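PDB 4OM9: serine protease pet from Escherichia coli, which probably acts as a secreted serine protease, an autotransporter enterotoxin of enteroaggregative Escherichia coli whose passenger domain joins a peptidase domain to a beta-helix. Local coordinates for residues 738-743 with 759-764; 50-55 with 112-117. All coordinates share one frame; numbering follows the deposited sequence.

Interaction 1 of 2, residues 738-743 with 759-764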
loop_
_atom_site.group_PDB
_atom_site.type_symbol
_atom_site.label_atom_id
_atom_site.label_comp_id
_atom_site.label_asym_id
_atom_site.label_seq_id
_atom_site.Cartn_x
_atom_site.Cartn_y
_atom_site.Cartn_z
ATOM N N GLY A 738 23.137 19.030 11.918
ATOM C CA GLY A 738 23.268 19.944 10.794
ATOM C C GLY A 738 21.972 19.990 9.997
ATOM O O GLY A 738 21.918 19.540 8.858
ATOM N N ALA A 739 20.928 20.551 10.604
ATOM C CA ALA A 739 19.559 20.427 10.110
ATOM C C ALA A 739 19.052 21.662 9.373
ATOM O O ALA A 739 19.809 22.592 9.102
ATOM C CB ALA A 739 18.637 20.111 11.263
ATOM N N ASN A 740 17.764 21.649 9.033
ATOM C CA ASN A 740 17.104 22.795 8.402
ATOM C C ASN A 740 15.806 23.197 9.095
ATOM O O ASN A 740 14.900 22.374 9.334
ATOM C CB ASN A 740 16.813 22.521 6.929
ATOM C CG ASN A 740 18.061 22.521 6.079
ATOM O OD1 ASN A 740 18.885 23.439 6.161
ATOM N ND2 ASN A 740 18.218 21.485 5.264
ATOM N N PHE A 741 15.732 24.478 9.419
ATOM C CA PHE A 741 14.545 25.063 10.002
ATOM C C PHE A 741 14.175 26.288 9.174
ATOM O O PHE A 741 14.794 27.346 9.292
ATOM C CB PHE A 741 14.784 25.413 11.470
ATOM C CG PHE A 741 13.603 26.048 12.147
ATOM C CD1 PHE A 741 13.419 27.423 12.106
ATOM C CD2 PHE A 741 12.689 25.275 12.843
ATOM C CE1 PHE A 741 12.345 28.011 12.730
ATOM C CE2 PHE A 741 11.605 25.857 13.473
ATOM C CZ PHE A 741 11.434 27.227 13.418
ATOM N N THR A 742 13.162 26.122 8.334
ATOM C CA THR A 742 12.757 27.131 7.374
ATOM C C THR A 742 11.364 27.701 7.653
ATOM O O THR A 742 10.393 26.963 7.808
ATOM C CB THR A 742 12.793 26.562 5.930
ATOM O OG1 THR A 742 14.118 26.115 5.627
ATOM C CG2 THR A 742 12.373 27.608 4.904
ATOM N N ALA A 743 11.277 29.023 7.718
ATOM C CA ALA A 743 9.996 29.705 7.807
ATOM C C ALA A 743 9.894 30.692 6.657
ATOM O O ALA A 743 10.847 31.419 6.376
ATOM C CB ALA A 743 9.847 30.409 9.140
ATOM N N ALA A 759 23.520 24.414 12.309
ATOM C CA ALA A 759 22.217 24.404 11.644
ATOM C C ALA A 759 22.102 25.565 10.670
ATOM O O ALA A 759 22.997 26.401 10.588
ATOM C CB ALA A 759 21.090 24.446 12.663
ATOM N N LYS A 760 21.003 25.616 9.924
ATOM C CA LYS A 760 20.867 26.615 8.871
ATOM C C LYS A 760 19.505 27.290 8.859
ATOM O O LYS A 760 18.620 26.921 9.621
ATOM C CB LYS A 760 21.121 25.974 7.506
ATOM C CG LYS A 760 22.477 25.293 7.359
ATOM C CD LYS A 760 22.429 24.248 6.253
ATOM C CE LYS A 760 22.283 24.878 4.866
ATOM N NZ LYS A 760 23.540 25.565 4.449
ATOM N N LEU A 761 19.381 28.320 8.019
ATOM C CA LEU A 761 18.087 28.810 7.540
ATOM C C LEU A 761 17.256 29.522 8.633
ATOM O O LEU A 761 17.504 29.301 9.824
ATOM C CB LEU A 761 17.344 27.621 6.907
ATOM C CG LEU A 761 17.935 27.283 5.528
ATOM C CD1 LEU A 761 17.301 26.051 4.916
ATOM C CD2 LEU A 761 17.821 28.481 4.582
ATOM N N SER A 762 16.299 30.393 8.268
ATOM C CA SER A 762 15.822 30.660 6.899
ATOM C C SER A 762 15.115 31.991 6.704
ATOM O O SER A 762 15.344 32.677 5.713
ATOM C CB SER A 762 14.806 29.633 6.489
ATOM O OG SER A 762 13.578 29.965 7.117
ATOM N N PHE A 763 14.212 32.285 7.647
ATOM C CA PHE A 763 13.119 33.275 7.546
ATOM C C PHE A 763 12.957 34.037 6.229
ATOM O O PHE A 763 13.843 34.775 5.811
ATOM C CB PHE A 763 13.241 34.313 8.662
ATOM C CG PHE A 763 13.413 33.728 10.030
ATOM C CD1 PHE A 763 12.620 32.690 10.466
ATOM C CD2 PHE A 763 14.379 34.231 10.885
ATOM C CE1 PHE A 763 12.793 32.154 11.735
ATOM C CE2 PHE A 763 14.556 33.712 12.146
ATOM C CZ PHE A 763 13.762 32.670 12.575
ATOM N N GLY A 764 11.804 33.879 5.594
ATOM C CA GLY A 764 11.481 34.676 4.428
ATOM C C GLY A 764 11.699 33.991 3.097
ATOM O O GLY A 764 12.720 33.337 2.868
#
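Lys760 N donates a weak, bent hydrogen bond to Ala739 O at 3.4 Å, just after the CA of Ala759 passes the same carbonyl. The Lys760 and Asn740 side chains lie side by side and point the same way, Lys760 CD 3.6 Å from Asn740 OD1; the lysine chain then bends at its last two torsions and leads away. Leu761 crosses obliquely over both polar neighbours. A single methyl, CD1, does the touching, 3.3 Å from Asn740 OD1 and also 3.3 Å from Thr742 OG1, while Asn740 ND2 turns to a weak bond with Asp708. The backbones run nearly parallel, 16° apart, as successive rungs of a parallel beta-helix do: strand 740-744 pairs with strand 708-712 on its other flank, and 759-764 follows its course without forming a regular strand. A cis peptide precedes Ser762. Its OG sits between the backbone N and the carbonyl carbon (chi1 77°), which directs it across the gap to accept from Ala743 N at 2.6 Å, N-H...O angle 153°; a serine oxygen thus takes the part of a backbone carbonyl. Phe763 presents its ring edge to Ala743, CD1 lying 3.8 Å from CB in the ring plane, and its CE1 comes within 4.3 Å of CE1 of Phe741. Both rings are buried, Phe741 against Leu709, Leu711 and Ile753, Phe763 stacked on Tyr790. The CA-H of Phe763 also approaches Ala743 O, the oxygen to which Gly764 N donates at 2.8 Å.

Interaction 2 of 2, residues 50-55 with 112-117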
loop_
_atom_site.group_PDB
_atom_site.type_symbol
_atom_site.label_atom_id
_atom_site.label_comp_id
_atom_site.label_asym_id
_atom_site.label_seq_id
_atom_site.Cartn_x
_atom_site.Cartn_y
_atom_site.Cartn_z
ATOM N N PHE A 50 -2.070 -17.771 -14.083
ATOM C CA PHE A 50 -1.964 -19.216 -13.994
ATOM C C PHE A 50 -2.879 -19.884 -12.954
ATOM O O PHE A 50 -2.670 -21.054 -12.610
ATOM C CB PHE A 50 -0.528 -19.603 -13.695
ATOM C CG PHE A 50 0.433 -19.190 -14.759
ATOM C CD1 PHE A 50 0.294 -19.669 -16.055
ATOM C CD2 PHE A 50 1.491 -18.326 -14.465
ATOM C CE1 PHE A 50 1.182 -19.296 -17.037
ATOM C CE2 PHE A 50 2.395 -17.960 -15.451
ATOM C CZ PHE A 50 2.246 -18.442 -16.736
ATOM N N SER A 51 -3.893 -19.187 -12.460
ATOM C CA SER A 51 -4.693 -19.795 -11.393
ATOM C C SER A 51 -5.650 -20.911 -11.878
ATOM O O SER A 51 -6.227 -21.596 -11.061
ATOM C CB SER A 51 -5.478 -18.728 -10.634
ATOM O OG SER A 51 -6.261 -17.940 -11.507
ATOM N N SER A 52 -5.781 -21.136 -13.184
ATOM C CA SER A 52 -6.606 -22.268 -13.667
ATOM C C SER A 52 -5.874 -23.620 -13.579
ATOM O O SER A 52 -6.491 -24.694 -13.707
ATOM C CB SER A 52 -7.063 -22.024 -15.102
ATOM O OG SER A 52 -7.709 -20.770 -15.214
ATOM N N ALA A 53 -4.566 -23.567 -13.345
ATOM C CA ALA A 53 -3.763 -24.774 -13.162
ATOM C C ALA A 53 -4.107 -25.481 -11.848
ATOM O O ALA A 53 -4.343 -24.829 -10.830
ATOM C CB ALA A 53 -2.248 -24.434 -13.202
ATOM N N THR A 54 -4.154 -26.813 -11.883
ATOM C CA THR A 54 -4.208 -27.601 -10.662
ATOM C C THR A 54 -2.969 -27.340 -9.812
ATOM O O THR A 54 -1.900 -27.066 -10.342
ATOM C CB THR A 54 -4.275 -29.108 -10.964
ATOM O OG1 THR A 54 -3.123 -29.484 -11.737
ATOM C CG2 THR A 54 -5.564 -29.479 -11.757
ATOM N N ALA A 55 -3.117 -27.457 -8.496
ATOM C CA ALA A 55 -2.008 -27.347 -7.553
ATOM C C ALA A 55 -0.793 -28.139 -8.006
ATOM O O ALA A 55 0.338 -27.663 -7.906
ATOM C CB ALA A 55 -2.439 -27.815 -6.192
ATOM N N VAL A 112 -14.704 -23.820 -7.463
ATOM C CA VAL A 112 -14.997 -22.529 -6.879
ATOM C C VAL A 112 -13.816 -21.547 -7.050
ATOM O O VAL A 112 -14.031 -20.344 -7.160
ATOM C CB VAL A 112 -15.383 -22.717 -5.388
ATOM C CG1 VAL A 112 -15.166 -21.474 -4.581
ATOM C CG2 VAL A 112 -16.826 -23.148 -5.284
ATOM N N GLU A 113 -12.591 -22.062 -7.120
ATOM C CA GLU A 113 -11.378 -21.203 -7.041
ATOM C C GLU A 113 -11.020 -20.410 -8.292
ATOM O O GLU A 113 -10.416 -19.349 -8.186
ATOM C CB GLU A 113 -10.150 -22.039 -6.650
ATOM C CG GLU A 113 -10.199 -22.609 -5.225
ATOM C CD GLU A 113 -11.312 -23.654 -5.009
ATOM O OE1 GLU A 113 -11.939 -24.111 -5.997
ATOM O OE2 GLU A 113 -11.555 -24.004 -3.832
ATOM N N THR A 114 -11.344 -20.925 -9.475
ATOM C CA THR A 114 -10.966 -20.248 -10.713
ATOM C C THR A 114 -12.090 -20.318 -11.717
ATOM O O THR A 114 -12.905 -21.242 -11.674
ATOM C CB THR A 114 -9.677 -20.843 -11.329
ATOM O OG1 THR A 114 -9.539 -20.395 -12.685
ATOM C CG2 THR A 114 -9.698 -22.359 -11.308
ATOM N N ARG A 115 -12.164 -19.338 -12.613
ATOM C CA ARG A 115 -13.197 -19.375 -13.641
ATOM C C ARG A 115 -12.727 -20.191 -14.846
ATOM O O ARG A 115 -13.493 -20.409 -15.793
ATOM C CB ARG A 115 -13.617 -17.970 -14.067
ATOM C CG ARG A 115 -14.694 -17.351 -13.166
ATOM C CD ARG A 115 -14.116 -16.933 -11.838
ATOM N NE ARG A 115 -13.163 -15.839 -12.021
ATOM C CZ ARG A 115 -12.124 -15.578 -11.223
ATOM N NH1 ARG A 115 -11.859 -16.338 -10.163
ATOM N NH2 ARG A 115 -11.334 -14.555 -11.504
ATOM N N GLY A 116 -11.483 -20.660 -14.787
ATOM C CA GLY A 116 -10.950 -21.577 -15.783
ATOM C C GLY A 116 -10.223 -20.886 -16.925
ATOM O O GLY A 116 -10.309 -19.672 -17.077
ATOM N N ALA A 117 -9.504 -21.648 -17.739
ATOM C CA ALA A 117 -8.755 -21.029 -18.831
ATOM C C ALA A 117 -9.672 -20.780 -20.027
ATOM O O ALA A 117 -10.677 -21.476 -20.192
ATOM C CB ALA A 117 -7.560 -21.893 -19.225
HETATM O O HOH W 1 -8.742 -17.263 -9.833
#
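The flat group of this contact is the Gly116-Ala117 peptide, and Ser52 lies over one face of it: its OG stands almost directly above Gly116 C at 3.0 Å. Ala117 N is nearby, but its N-H lies at a poor angle to this oxygen. The contact joins two loops of the protease domain, which belongs to the chymotrypsin-like PA clan. One is a type I beta turn from Phe50 to Ala53; the other holds an ST turn, in which Thr114 OG1 accepts from Gly116 N at 2.9 Å, with an N-H...O angle of 161°. Thr114 OG1 is anti to the backbone N (chi1 165°) and also shares a hydrogen bond with Ser52 OG at 3.1 Å, so one hydroxyl ties its own turn to the turn opposite. Alongside, Thr114 CB and CG2 rest against Ser51 O, CB at 3.5 Å. Backbone bonds from Ser52 and from Ala117 to Ser61 attach both loops to strand 60-63. Ser51 OG, hydrogen-bonded to Asp49, reaches the second loop through a water, which donates to Ser51 OG and to Glu113 O, each at 3.1 Å, and accepts a weak bond from Arg115 NH1.

Overall arrangement
The two contacts belong to different parts of the elongated passenger domain. Interaction 2 closes before interaction 1 opens along the chain, and they lie on opposite sides of its centre, 59 Å apart between contact centres and about 47 Å between nearest atoms, so neither touches the other. Interaction 2 is in the N-terminal protease domain, where the catalytic site is expected from the family, and joins two loops beside strand 60-63. Interaction 1 is 33 Å from the chain centre, far along the beta-helix, and joins a strand to the segment that follows it in the stack. Each includes a hydrogen bond of a serine hydroxyl, Ser762 OG taking one from a backbone N-H and Ser52 OG sharing one with a threonine hydroxyl.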